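Local atomic coordinates of ribosomal RNA processing protein 6 (Trypanosoma brucei brucei, PDB entry 4NLC), a protein that probably acts as an exosome-associated 3'-5' exoribonuclease that trims and degrades RNA, including in ribosomal RNA processing. Residues G37-V50 with L251-R264. The protein carries 1 engineered substitution. Residues are numbered along the deposited sequence; the frame is centred on the assembly and turned at random.
Sequences GVHPFAERIKAVSV and LHVFQESRLLSLER
Val50 sets its CG1 over the centre of one face of the Phe254 ring, a CH-pi contact 3.5 Å from the centroid. This is an N-terminal segment with the short helix 42-46, packed along helix 249-261, on the RNase H-like exonuclease domain of the catalytic core. Phe170 meets the same Phe254 ring edge-to-face. One face of the Arg264 guanidinium carries Gly37 O. At the edge of the His39 ring, Phe41 N lies in the ring plane at ND1 and Glu263 O is beside CD2. Ser261 O, at NE2, is tilted 23° from that plane. Next to His39, Leu262 CD2 sits 3.8 Å from Ile45 CB and also touches Ala42. Lys46 slants across Leu262, with Lys46 CE 3.7 Å from Leu262 CD1. Ile45 CG2 lies anti to the backbone N, which brings it to Arg258 CG at 3.5 Å; the two side chains run past each other in opposite directions. Tyr165 packs on both His39 and Phe41 from outside the contact. Both His39 nitrogens are used, which fits a single ring orientation, with the proton probably on NE2. His39 ND1 accepts from Phe41 N at 3.2 Å. His39 NE2 donates to a lone pair of Ser261 O at 2.8 Å, bent to 142° at the hydrogen.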
# COMPACT_ATOMS: atom_id res chain seq x y z
N GLY A 37 -17.18 -5.54 3.79
CA GLY A 37 -16.95 -6.88 3.24
C GLY A 37 -17.42 -7.10 1.80
O GLY A 37 -17.41 -8.24 1.33
N VAL A 38 -17.83 -6.03 1.09
CA VAL A 38 -18.30 -6.09 -0.29
C VAL A 38 -17.41 -5.21 -1.19
O VAL A 38 -17.27 -4.00 -0.99
CB VAL A 38 -19.81 -5.71 -0.42
CG1 VAL A 38 -20.29 -5.79 -1.87
CG2 VAL A 38 -20.70 -6.57 0.49
N HIS A 39 -16.79 -5.84 -2.18
CA HIS A 39 -16.02 -5.16 -3.20
C HIS A 39 -17.09 -4.56 -4.13
O HIS A 39 -17.87 -5.33 -4.71
CB HIS A 39 -15.16 -6.19 -3.92
CG HIS A 39 -14.19 -5.64 -4.91
ND1 HIS A 39 -14.61 -4.88 -5.99
CD2 HIS A 39 -12.86 -5.84 -5.00
CE1 HIS A 39 -13.52 -4.65 -6.70
NE2 HIS A 39 -12.44 -5.20 -6.13
N PRO A 40 -17.18 -3.22 -4.28
CA PRO A 40 -18.30 -2.65 -5.06
C PRO A 40 -18.25 -2.87 -6.57
O PRO A 40 -19.25 -2.68 -7.25
CB PRO A 40 -18.29 -1.17 -4.68
CG PRO A 40 -16.90 -0.89 -4.27
CD PRO A 40 -16.37 -2.15 -3.66
N PHE A 41 -17.11 -3.29 -7.10
CA PHE A 41 -17.02 -3.59 -8.53
C PHE A 41 -16.89 -5.11 -8.80
O PHE A 41 -16.53 -5.49 -9.91
CB PHE A 41 -15.90 -2.76 -9.19
CG PHE A 41 -16.30 -1.32 -9.31
CD1 PHE A 41 -17.19 -0.90 -10.29
CD2 PHE A 41 -15.82 -0.38 -8.40
CE1 PHE A 41 -17.60 0.44 -10.37
CE2 PHE A 41 -16.20 0.96 -8.50
CZ PHE A 41 -17.10 1.36 -9.46
N ALA A 42 -17.21 -5.96 -7.81
CA ALA A 42 -17.07 -7.43 -7.96
C ALA A 42 -17.85 -7.98 -9.15
O ALA A 42 -17.27 -8.72 -9.94
CB ALA A 42 -17.45 -8.16 -6.68
N GLU A 43 -19.10 -7.56 -9.32
CA GLU A 43 -19.97 -8.00 -10.43
C GLU A 43 -19.44 -7.52 -11.79
O GLU A 43 -19.44 -8.29 -12.74
CB GLU A 43 -21.43 -7.53 -10.21
CG GLU A 43 -22.03 -7.97 -8.89
CD GLU A 43 -21.89 -7.02 -7.72
OE1 GLU A 43 -20.97 -6.16 -7.72
OE2 GLU A 43 -22.70 -7.15 -6.77
N ARG A 44 -18.96 -6.26 -11.88
CA ARG A 44 -18.40 -5.75 -13.14
C ARG A 44 -17.11 -6.50 -13.54
O ARG A 44 -16.98 -6.88 -14.71
CB ARG A 44 -18.19 -4.24 -13.08
CG ARG A 44 -18.08 -3.62 -14.45
CD ARG A 44 -17.90 -2.12 -14.38
NE ARG A 44 -19.10 -1.41 -13.93
CZ ARG A 44 -19.13 -0.10 -13.70
NH1 ARG A 44 -18.05 0.63 -13.90
NH2 ARG A 44 -20.25 0.48 -13.28
N ILE A 45 -16.17 -6.71 -12.59
CA ILE A 45 -14.90 -7.41 -12.86
C ILE A 45 -15.15 -8.88 -13.28
O ILE A 45 -14.51 -9.39 -14.21
CB ILE A 45 -13.90 -7.27 -11.67
CG1 ILE A 45 -13.54 -5.77 -11.39
CG2 ILE A 45 -12.66 -8.15 -11.86
CD1 ILE A 45 -12.67 -5.51 -10.11
N LYS A 46 -16.08 -9.57 -12.60
CA LYS A 46 -16.40 -10.96 -12.94
C LYS A 46 -17.14 -11.08 -14.28
O LYS A 46 -17.12 -12.14 -14.87
CB LYS A 46 -17.19 -11.65 -11.81
CG LYS A 46 -16.37 -11.83 -10.53
CD LYS A 46 -17.25 -12.06 -9.34
CE LYS A 46 -16.43 -12.20 -8.08
NZ LYS A 46 -17.31 -12.35 -6.88
N ALA A 47 -17.79 -10.00 -14.76
CA ALA A 47 -18.51 -9.98 -16.04
C ALA A 47 -17.66 -9.36 -17.19
O ALA A 47 -18.18 -9.18 -18.28
CB ALA A 47 -19.80 -9.17 -15.88
N VAL A 48 -16.37 -9.02 -16.94
CA VAL A 48 -15.54 -8.33 -17.93
C VAL A 48 -14.55 -9.26 -18.63
O VAL A 48 -13.93 -10.10 -17.98
CB VAL A 48 -14.86 -7.06 -17.30
CG1 VAL A 48 -13.33 -7.13 -17.31
CG2 VAL A 48 -15.35 -5.79 -17.98
N SER A 49 -14.40 -9.08 -19.95
CA SER A 49 -13.48 -9.87 -20.76
C SER A 49 -12.17 -9.13 -20.95
O SER A 49 -12.12 -7.90 -20.86
CB SER A 49 -14.08 -10.12 -22.15
OG SER A 49 -15.43 -10.53 -22.09
N VAL A 50 -11.11 -9.87 -21.28
CA VAL A 50 -9.81 -9.30 -21.62
C VAL A 50 -9.96 -8.75 -23.07
O VAL A 50 -10.54 -9.46 -23.91
CB VAL A 50 -8.69 -10.39 -21.57
CG1 VAL A 50 -7.32 -9.78 -21.85
CG2 VAL A 50 -8.70 -11.17 -20.25
N LEU A 251 -3.95 -16.03 -20.99
CA LEU A 251 -5.31 -15.89 -20.42
C LEU A 251 -5.33 -16.30 -18.95
O LEU A 251 -6.05 -15.67 -18.17
CB LEU A 251 -6.33 -16.73 -21.20
CG LEU A 251 -7.10 -16.03 -22.30
CD1 LEU A 251 -7.83 -17.05 -23.17
CD2 LEU A 251 -8.11 -15.02 -21.72
N HIS A 252 -4.54 -17.33 -18.56
CA HIS A 252 -4.44 -17.77 -17.16
C HIS A 252 -3.89 -16.64 -16.27
O HIS A 252 -4.42 -16.38 -15.19
CB HIS A 252 -3.58 -19.05 -17.03
CG HIS A 252 -3.39 -19.49 -15.62
ND1 HIS A 252 -4.41 -20.10 -14.91
CD2 HIS A 252 -2.31 -19.39 -14.81
CE1 HIS A 252 -3.92 -20.34 -13.71
NE2 HIS A 252 -2.66 -19.92 -13.60
N VAL A 253 -2.89 -15.91 -16.76
CA VAL A 253 -2.27 -14.82 -16.01
C VAL A 253 -3.25 -13.63 -15.87
O VAL A 253 -3.39 -13.09 -14.78
CB VAL A 253 -0.89 -14.45 -16.58
CG1 VAL A 253 -0.31 -13.25 -15.86
CG2 VAL A 253 0.07 -15.65 -16.44
N PHE A 254 -3.99 -13.31 -16.94
CA PHE A 254 -5.04 -12.29 -16.90
C PHE A 254 -6.11 -12.72 -15.89
O PHE A 254 -6.63 -11.87 -15.19
CB PHE A 254 -5.68 -12.12 -18.28
CG PHE A 254 -5.04 -11.02 -19.10
CD1 PHE A 254 -5.29 -9.68 -18.82
CD2 PHE A 254 -4.22 -11.33 -20.18
CE1 PHE A 254 -4.72 -8.66 -19.60
CE2 PHE A 254 -3.62 -10.31 -20.94
CZ PHE A 254 -3.89 -8.99 -20.65
N GLN A 255 -6.39 -14.04 -15.79
CA GLN A 255 -7.39 -14.60 -14.87
C GLN A 255 -6.96 -14.50 -13.42
O GLN A 255 -7.74 -14.09 -12.57
CB GLN A 255 -7.79 -16.05 -15.26
CG GLN A 255 -8.71 -16.05 -16.48
CD GLN A 255 -8.79 -17.34 -17.26
OE1 GLN A 255 -7.95 -18.24 -17.16
NE2 GLN A 255 -9.80 -17.43 -18.11
N GLU A 256 -5.69 -14.85 -13.15
CA GLU A 256 -5.10 -14.76 -11.83
C GLU A 256 -5.02 -13.30 -11.36
O GLU A 256 -5.34 -13.05 -10.20
CB GLU A 256 -3.74 -15.47 -11.80
CG GLU A 256 -3.87 -16.97 -11.99
CD GLU A 256 -4.34 -17.73 -10.76
OE1 GLU A 256 -5.57 -17.91 -10.61
OE2 GLU A 256 -3.48 -18.17 -9.97
N SER A 257 -4.63 -12.36 -12.26
CA SER A 257 -4.56 -10.92 -12.00
C SER A 257 -5.96 -10.35 -11.67
O SER A 257 -6.08 -9.52 -10.78
CB SER A 257 -3.98 -10.18 -13.20
OG SER A 257 -2.73 -10.73 -13.60
N ARG A 258 -7.03 -10.84 -12.35
CA ARG A 258 -8.42 -10.45 -12.11
C ARG A 258 -8.84 -10.87 -10.68
O ARG A 258 -9.45 -10.08 -9.97
CB ARG A 258 -9.34 -11.08 -13.17
CG ARG A 258 -10.84 -11.01 -12.88
CD ARG A 258 -11.68 -11.10 -14.14
NE ARG A 258 -11.64 -12.44 -14.73
CZ ARG A 258 -11.44 -12.68 -16.02
NH1 ARG A 258 -11.29 -11.68 -16.88
NH2 ARG A 258 -11.40 -13.93 -16.46
N LEU A 259 -8.48 -12.08 -10.26
CA LEU A 259 -8.73 -12.58 -8.91
C LEU A 259 -8.07 -11.68 -7.87
O LEU A 259 -8.68 -11.43 -6.83
CB LEU A 259 -8.26 -14.04 -8.77
CG LEU A 259 -9.09 -15.06 -9.59
CD1 LEU A 259 -8.47 -16.43 -9.55
CD2 LEU A 259 -10.51 -15.14 -9.11
N LEU A 260 -6.87 -11.16 -8.18
CA LEU A 260 -6.15 -10.21 -7.30
C LEU A 260 -6.88 -8.85 -7.24
O LEU A 260 -6.92 -8.24 -6.17
CB LEU A 260 -4.70 -10.03 -7.75
CG LEU A 260 -3.76 -9.33 -6.77
CD1 LEU A 260 -3.57 -10.16 -5.51
CD2 LEU A 260 -2.44 -9.04 -7.39
N SER A 261 -7.47 -8.41 -8.36
CA SER A 261 -8.23 -7.16 -8.42
C SER A 261 -9.54 -7.25 -7.64
O SER A 261 -10.09 -6.23 -7.26
CB SER A 261 -8.49 -6.74 -9.87
OG SER A 261 -9.53 -7.48 -10.47
N LEU A 262 -10.02 -8.49 -7.35
CA LEU A 262 -11.22 -8.77 -6.55
C LEU A 262 -10.93 -8.79 -5.04
O LEU A 262 -11.85 -8.88 -4.22
CB LEU A 262 -11.90 -10.06 -7.02
CG LEU A 262 -12.55 -9.96 -8.41
CD1 LEU A 262 -12.90 -11.33 -8.93
CD2 LEU A 262 -13.80 -9.06 -8.37
N GLU A 263 -9.67 -8.66 -4.66
CA GLU A 263 -9.30 -8.58 -3.26
C GLU A 263 -9.74 -7.24 -2.68
O GLU A 263 -9.83 -6.24 -3.41
CB GLU A 263 -7.81 -8.82 -3.04
CG GLU A 263 -7.46 -10.26 -3.39
CD GLU A 263 -6.08 -10.74 -3.01
OE1 GLU A 263 -5.26 -9.92 -2.56
OE2 GLU A 263 -5.81 -11.94 -3.21
N ARG A 264 -10.05 -7.25 -1.39
CA ARG A 264 -10.55 -6.07 -0.71
C ARG A 264 -9.60 -5.62 0.36
O ARG A 264 -9.00 -6.45 1.06
CB ARG A 264 -11.88 -6.38 -0.00
CG ARG A 264 -13.02 -6.76 -0.89
CD ARG A 264 -14.23 -7.11 -0.05
NE ARG A 264 -14.09 -8.42 0.57
CZ ARG A 264 -13.79 -8.62 1.84
NH1 ARG A 264 -13.60 -7.59 2.66
NH2 ARG A 264 -13.68 -9.86 2.32